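Local coordinates for protein folylpolyglutamate synthase (FolC) (Helicobacter pylori, PDB 6K8C) that probably adds glutamate to dihydropteroate and further glutamates to tetrahydrofolates, using ATP, in folate biosynthesis, at residues A[324-338]-A[350-364]. Sequence-based numbering, arbitrary orientation.
Sequences LEILKPVIKKVLILE and LKGILETLGLEYALF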
loop_
_atom_site.group_PDB
_atom_site.type_symbol
_atom_site.label_atom_id
_atom_site.label_comp_id
_atom_site.label_asym_id
_atom_site.label_seq_id
_atom_site.Cartn_x
_atom_site.Cartn_y
_atom_site.Cartn_z
ATOM N N LEU A 324 -12.235 -17.496 -2.634
ATOM C CA LEU A 324 -12.755 -18.464 -1.675
ATOM C C LEU A 324 -12.562 -19.895 -2.163
ATOM O O LEU A 324 -12.344 -20.807 -1.355
ATOM C CB LEU A 324 -14.232 -18.181 -1.400
ATOM C CG LEU A 324 -14.488 -16.831 -0.718
ATOM C CD1 LEU A 324 -15.948 -16.426 -0.831
ATOM C CD2 LEU A 324 -14.053 -16.889 0.738
ATOM N N GLU A 325 -12.655 -20.120 -3.478
ATOM C CA GLU A 325 -12.385 -21.452 -4.011
ATOM C C GLU A 325 -10.936 -21.857 -3.767
ATOM O O GLU A 325 -10.651 -23.015 -3.437
ATOM C CB GLU A 325 -12.713 -21.498 -5.503
ATOM C CG GLU A 325 -12.597 -22.884 -6.107
ATOM C CD GLU A 325 -12.778 -22.881 -7.614
ATOM O OE1 GLU A 325 -11.981 -22.218 -8.316
ATOM O OE2 GLU A 325 -13.723 -23.540 -8.095
ATOM N N ILE A 326 -10.008 -20.912 -3.914
ATOM C CA ILE A 326 -8.598 -21.199 -3.654
ATOM C C ILE A 326 -8.377 -21.526 -2.181
ATOM O O ILE A 326 -7.619 -22.443 -1.837
ATOM C CB ILE A 326 -7.729 -20.014 -4.119
ATOM C CG1 ILE A 326 -7.646 -19.991 -5.651
ATOM C CG2 ILE A 326 -6.339 -20.069 -3.489
ATOM C CD1 ILE A 326 -7.315 -18.625 -6.221
ATOM N N LEU A 327 -9.047 -20.795 -1.286
ATOM C CA LEU A 327 -8.824 -20.991 0.142
ATOM C C LEU A 327 -9.578 -22.193 0.692
ATOM O O LEU A 327 -9.152 -22.765 1.701
ATOM C CB LEU A 327 -9.224 -19.734 0.921
ATOM C CG LEU A 327 -8.295 -18.536 0.717
ATOM C CD1 LEU A 327 -8.946 -17.244 1.196
ATOM C CD2 LEU A 327 -6.984 -18.788 1.442
ATOM N N LYS A 328 -10.678 -22.592 0.051
ATOM C CA LYS A 328 -11.527 -23.654 0.593
ATOM C C LYS A 328 -10.778 -24.897 1.072
ATOM O O LYS A 328 -11.152 -25.430 2.130
ATOM C CB LYS A 328 -12.583 -24.061 -0.449
ATOM C CG LYS A 328 -13.523 -25.139 0.071
ATOM C CD LYS A 328 -14.554 -25.560 -0.959
ATOM C CE LYS A 328 -15.379 -26.721 -0.424
ATOM N NZ LYS A 328 -16.299 -27.247 -1.466
ATOM N N PRO A 329 -9.753 -25.410 0.378
ATOM C CA PRO A 329 -9.088 -26.631 0.870
ATOM C C PRO A 329 -8.516 -26.527 2.277
ATOM O O PRO A 329 -8.279 -27.569 2.899
ATOM C CB PRO A 329 -7.981 -26.866 -0.166
ATOM C CG PRO A 329 -8.535 -26.298 -1.414
ATOM C CD PRO A 329 -9.298 -25.069 -0.983
ATOM N N VAL A 330 -8.293 -25.324 2.812
ATOM C CA VAL A 330 -7.758 -25.185 4.163
ATOM C C VAL A 330 -8.732 -24.476 5.097
ATOM O O VAL A 330 -8.346 -24.088 6.203
ATOM C CB VAL A 330 -6.393 -24.465 4.166
ATOM C CG1 VAL A 330 -5.340 -25.286 3.434
ATOM C CG2 VAL A 330 -6.511 -23.074 3.560
ATOM N N ILE A 331 -9.985 -24.297 4.682
ATOM C CA ILE A 331 -10.966 -23.521 5.435
ATOM C C ILE A 331 -12.148 -24.422 5.763
ATOM O O ILE A 331 -12.762 -25.003 4.860
ATOM C CB ILE A 331 -11.433 -22.279 4.662
ATOM C CG1 ILE A 331 -10.262 -21.315 4.451
ATOM C CG2 ILE A 331 -12.562 -21.582 5.424
ATOM C CD1 ILE A 331 -9.615 -20.844 5.754
ATOM N N LYS A 332 -12.478 -24.524 7.051
ATOM C CA LYS A 332 -13.617 -25.322 7.482
ATOM C C LYS A 332 -14.875 -24.499 7.702
ATOM O O LYS A 332 -15.972 -25.067 7.719
ATOM C CB LYS A 332 -13.283 -26.084 8.770
ATOM C CG LYS A 332 -13.068 -25.198 9.997
ATOM C CD LYS A 332 -12.571 -26.028 11.169
ATOM C CE LYS A 332 -12.354 -25.174 12.412
ATOM N NZ LYS A 332 -11.907 -26.020 13.555
ATOM N N LYS A 333 -14.750 -23.185 7.860
ATOM C CA LYS A 333 -15.910 -22.335 8.073
ATOM C C LYS A 333 -15.520 -20.900 7.758
ATOM O O LYS A 333 -14.374 -20.498 7.970
ATOM C CB LYS A 333 -16.437 -22.449 9.511
ATOM C CG LYS A 333 -17.805 -21.815 9.726
ATOM C CD LYS A 333 -18.355 -22.125 11.112
ATOM C CE LYS A 333 -19.763 -21.570 11.281
ATOM N NZ LYS A 333 -20.132 -21.411 12.716
ATOM N N VAL A 334 -16.481 -20.140 7.242
ATOM C CA VAL A 334 -16.300 -18.721 6.956
ATOM C C VAL A 334 -17.172 -17.924 7.913
ATOM O O VAL A 334 -18.383 -18.156 7.997
ATOM C CB VAL A 334 -16.649 -18.379 5.499
ATOM C CG1 VAL A 334 -16.445 -16.886 5.243
ATOM C CG2 VAL A 334 -15.810 -19.217 4.529
ATOM N N LEU A 335 -16.561 -16.988 8.631
ATOM C CA LEU A 335 -17.298 -16.024 9.439
ATOM C C LEU A 335 -17.280 -14.692 8.703
ATOM O O LEU A 335 -16.220 -14.076 8.548
ATOM C CB LEU A 335 -16.696 -15.901 10.837
ATOM C CG LEU A 335 -16.715 -17.181 11.680
ATOM C CD1 LEU A 335 -16.061 -16.948 13.038
ATOM C CD2 LEU A 335 -18.135 -17.712 11.844
ATOM N N ILE A 336 -18.445 -14.259 8.226
ATOM C CA ILE A 336 -18.524 -13.003 7.490
ATOM C C ILE A 336 -18.403 -11.839 8.462
ATOM O O ILE A 336 -19.151 -11.752 9.445
ATOM C CB ILE A 336 -19.834 -12.925 6.693
ATOM C CG1 ILE A 336 -19.983 -14.153 5.789
ATOM C CG2 ILE A 336 -19.886 -11.635 5.884
ATOM C CD1 ILE A 336 -21.387 -14.369 5.274
ATOM N N LEU A 337 -17.456 -10.937 8.192
ATOM C CA LEU A 337 -17.279 -9.723 8.991
ATOM C C LEU A 337 -18.198 -8.649 8.427
ATOM O O LEU A 337 -17.861 -7.946 7.471
ATOM C CB LEU A 337 -15.823 -9.271 8.993
ATOM C CG LEU A 337 -15.472 -8.192 10.023
ATOM C CD1 LEU A 337 -15.700 -8.699 11.423
ATOM C CD2 LEU A 337 -14.037 -7.714 9.857
ATOM N N GLU A 338 -19.378 -8.526 9.035
ATOM C CA GLU A 338 -20.379 -7.552 8.619
ATOM C C GLU A 338 -19.771 -6.165 8.472
ATOM O O GLU A 338 -19.174 -5.634 9.413
ATOM C CB GLU A 338 -21.514 -7.522 9.644
ATOM C CG GLU A 338 -22.827 -6.974 9.117
ATOM C CD GLU A 338 -24.008 -7.785 9.598
ATOM O OE1 GLU A 338 -24.175 -7.897 10.830
ATOM O OE2 GLU A 338 -24.768 -8.302 8.754
ATOM N N LEU A 350 -22.875 -12.696 -1.239
ATOM C CA LEU A 350 -21.755 -13.435 -0.665
ATOM C C LEU A 350 -22.208 -14.782 -0.118
ATOM O O LEU A 350 -21.521 -15.796 -0.294
ATOM C CB LEU A 350 -21.092 -12.603 0.435
ATOM C CG LEU A 350 -19.931 -13.257 1.185
ATOM C CD1 LEU A 350 -18.871 -13.758 0.207
ATOM C CD2 LEU A 350 -19.327 -12.285 2.194
ATOM N N LYS A 351 -23.367 -14.813 0.546
ATOM C CA LYS A 351 -23.896 -16.076 1.049
ATOM C C LYS A 351 -24.128 -17.072 -0.079
ATOM O O LYS A 351 -23.953 -18.282 0.116
ATOM C CB LYS A 351 -25.199 -15.839 1.813
ATOM C CG LYS A 351 -25.028 -15.331 3.240
ATOM C CD LYS A 351 -26.381 -15.254 3.944
ATOM C CE LYS A 351 -26.236 -14.925 5.424
ATOM N NZ LYS A 351 -27.555 -14.654 6.069
ATOM N N GLY A 352 -24.523 -16.589 -1.258
ATOM C CA GLY A 352 -24.758 -17.488 -2.375
ATOM C C GLY A 352 -23.480 -18.058 -2.952
ATOM O O GLY A 352 -23.460 -19.205 -3.410
ATOM N N ILE A 353 -22.403 -17.269 -2.948
ATOM C CA ILE A 353 -21.109 -17.783 -3.384
ATOM C C ILE A 353 -20.636 -18.878 -2.442
ATOM O O ILE A 353 -20.169 -19.940 -2.877
ATOM C CB ILE A 353 -20.088 -16.635 -3.479
ATOM C CG1 ILE A 353 -20.500 -15.650 -4.573
ATOM C CG2 ILE A 353 -18.681 -17.182 -3.727
ATOM C CD1 ILE A 353 -19.760 -14.332 -4.522
ATOM N N LEU A 354 -20.763 -18.642 -1.135
ATOM C CA LEU A 354 -20.339 -19.636 -0.157
ATOM C C LEU A 354 -21.172 -20.902 -0.270
ATOM O O LEU A 354 -20.662 -22.011 -0.074
ATOM C CB LEU A 354 -20.422 -19.043 1.251
ATOM C CG LEU A 354 -19.470 -17.864 1.460
ATOM C CD1 LEU A 354 -19.920 -16.980 2.609
ATOM C CD2 LEU A 354 -18.050 -18.370 1.695
ATOM N N GLU A 355 -22.459 -20.760 -0.594
ATOM C CA GLU A 355 -23.300 -21.939 -0.771
ATOM C C GLU A 355 -22.923 -22.698 -2.040
ATOM O O GLU A 355 -22.860 -23.931 -2.032
ATOM C CB GLU A 355 -24.775 -21.534 -0.783
ATOM C CG GLU A 355 -25.366 -21.383 0.616
ATOM C CD GLU A 355 -26.570 -20.459 0.659
ATOM O OE1 GLU A 355 -27.256 -20.319 -0.376
ATOM O OE2 GLU A 355 -26.833 -19.869 1.731
ATOM N N THR A 356 -22.651 -21.981 -3.133
ATOM C CA THR A 356 -22.151 -22.639 -4.338
ATOM C C THR A 356 -20.878 -23.423 -4.044
ATOM O O THR A 356 -20.685 -24.531 -4.560
ATOM C CB THR A 356 -21.891 -21.608 -5.440
ATOM O OG1 THR A 356 -23.122 -20.986 -5.826
ATOM C CG2 THR A 356 -21.249 -22.267 -6.658
ATOM N N LEU A 357 -20.008 -22.876 -3.197
ATOM C CA LEU A 357 -18.729 -23.512 -2.915
ATOM C C LEU A 357 -18.823 -24.616 -1.870
ATOM O O LEU A 357 -17.868 -25.384 -1.720
ATOM C CB LEU A 357 -17.723 -22.448 -2.473
ATOM C CG LEU A 357 -17.209 -21.615 -3.648
ATOM C CD1 LEU A 357 -16.482 -20.375 -3.168
ATOM C CD2 LEU A 357 -16.311 -22.459 -4.558
ATOM N N GLY A 358 -19.939 -24.729 -1.158
ATOM C CA GLY A 358 -20.038 -25.721 -0.104
ATOM C C GLY A 358 -19.316 -25.357 1.176
ATOM O O GLY A 358 -18.867 -26.250 1.902
ATOM N N LEU A 359 -19.190 -24.070 1.477
ATOM C CA LEU A 359 -18.518 -23.606 2.685
ATOM C C LEU A 359 -19.565 -23.242 3.731
ATOM O O LEU A 359 -20.424 -22.392 3.477
ATOM C CB LEU A 359 -17.631 -22.399 2.387
ATOM C CG LEU A 359 -16.274 -22.638 1.721
ATOM C CD1 LEU A 359 -15.739 -21.338 1.121
ATOM C CD2 LEU A 359 -15.283 -23.224 2.718
ATOM N N GLU A 360 -19.495 -23.886 4.895
ATOM C CA GLU A 360 -20.307 -23.454 6.024
ATOM C C GLU A 360 -19.965 -22.016 6.379
ATOM O O GLU A 360 -18.815 -21.582 6.262
ATOM C CB GLU A 360 -20.077 -24.348 7.245
ATOM C CG GLU A 360 -19.917 -25.822 6.939
ATOM C CD GLU A 360 -21.243 -26.509 6.692
ATOM O OE1 GLU A 360 -22.291 -25.904 7.002
ATOM O OE2 GLU A 360 -21.236 -27.654 6.192
ATOM N N TYR A 361 -20.969 -21.265 6.817
ATOM C CA TYR A 361 -20.720 -19.878 7.170
ATOM C C TYR A 361 -21.665 -19.433 8.277
ATOM O O TYR A 361 -22.644 -20.107 8.607
ATOM C CB TYR A 361 -20.849 -18.956 5.954
ATOM C CG TYR A 361 -22.236 -18.907 5.361
ATOM C CD1 TYR A 361 -23.196 -18.034 5.859
ATOM C CD2 TYR A 361 -22.582 -19.727 4.298
ATOM C CE1 TYR A 361 -24.465 -17.990 5.320
ATOM C CE2 TYR A 361 -23.849 -19.687 3.751
ATOM C CZ TYR A 361 -24.787 -18.815 4.264
ATOM O OH TYR A 361 -26.050 -18.775 3.719
ATOM N N ALA A 362 -21.340 -18.277 8.840
ATOM C CA ALA A 362 -22.136 -17.569 9.835
ATOM C C ALA A 362 -21.562 -16.161 9.913
ATOM O O ALA A 362 -20.553 -15.851 9.270
ATOM C CB ALA A 362 -22.112 -18.271 11.195
ATOM N N LEU A 363 -22.209 -15.302 10.695
ATOM C CA LEU A 363 -21.673 -13.971 10.926
ATOM C C LEU A 363 -20.582 -14.022 11.989
ATOM O O LEU A 363 -20.645 -14.811 12.935
ATOM C CB LEU A 363 -22.775 -13.001 11.360
ATOM C CG LEU A 363 -23.953 -12.760 10.411
ATOM C CD1 LEU A 363 -24.708 -11.502 10.825
ATOM C CD2 LEU A 363 -23.497 -12.666 8.964
ATOM N N PHE A 364 -19.572 -13.172 11.830
ATOM C CA PHE A 364 -18.520 -13.086 12.835
ATOM C C PHE A 364 -19.010 -12.311 14.052
ATOM O O PHE A 364 -19.597 -11.233 13.914
ATOM C CB PHE A 364 -17.273 -12.405 12.280
ATOM C CG PHE A 364 -16.220 -12.154 13.328
ATOM C CD1 PHE A 364 -15.416 -13.187 13.787
ATOM C CD2 PHE A 364 -16.073 -10.899 13.894
ATOM C CE1 PHE A 364 -14.462 -12.958 14.766
ATOM C CE2 PHE A 364 -15.122 -10.663 14.866
ATOM C CZ PHE A 364 -14.316 -11.692 15.305
HETATM O O HOH W 1 -17.306 -25.695 5.165
HETATM O O HOH W 2 -20.020 -9.438 11.944
#
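V334 and I336 pair with the backbone of E360 to F364 where the two parallel strands of a beta-alpha-beta unit lie side by side: strand 331-336, helix 347-357 as the connection, then strand 361-363, the outermost on this side of the six-stranded sheet in the glutamate ligase domain of a Mur-ligase relative. V334 N donates to E360 O with an N-H...O angle of 165°, its O takes A362 N, and I336 N donates to A362 O while I336 O accepts from F364 N. The amide of F364 reaches I336 O from above the carbonyl plane, 2.8 Å away.

Under the helix, I336 can be followed outward. CB faces L363 CD2 at 4.3 Å; CG2 rests on L350 CD2 at 3.8 Å; CG1, anti to the carbonyl carbon (chi1 -54°), lies near A362 O and L350 CD2 and carries CD1 against both L354 CD1 and Y361 CD1. Beside it V334 CG2 meets L354 CD2 at 3.7 Å and also touches L359 CD1.

L324, from helix 320-327, enters the same core as a knob among L350, I353, L354 and L357, its CB 3.6 Å from L357 CD1. On the other face of the sheet, L335 CD1 comes to the edge of the F364 ring. A Schellman motif at G358 ends the helix, and there the extended chain of K328 slides past L359, its CG 3.7 Å from L359 CD2.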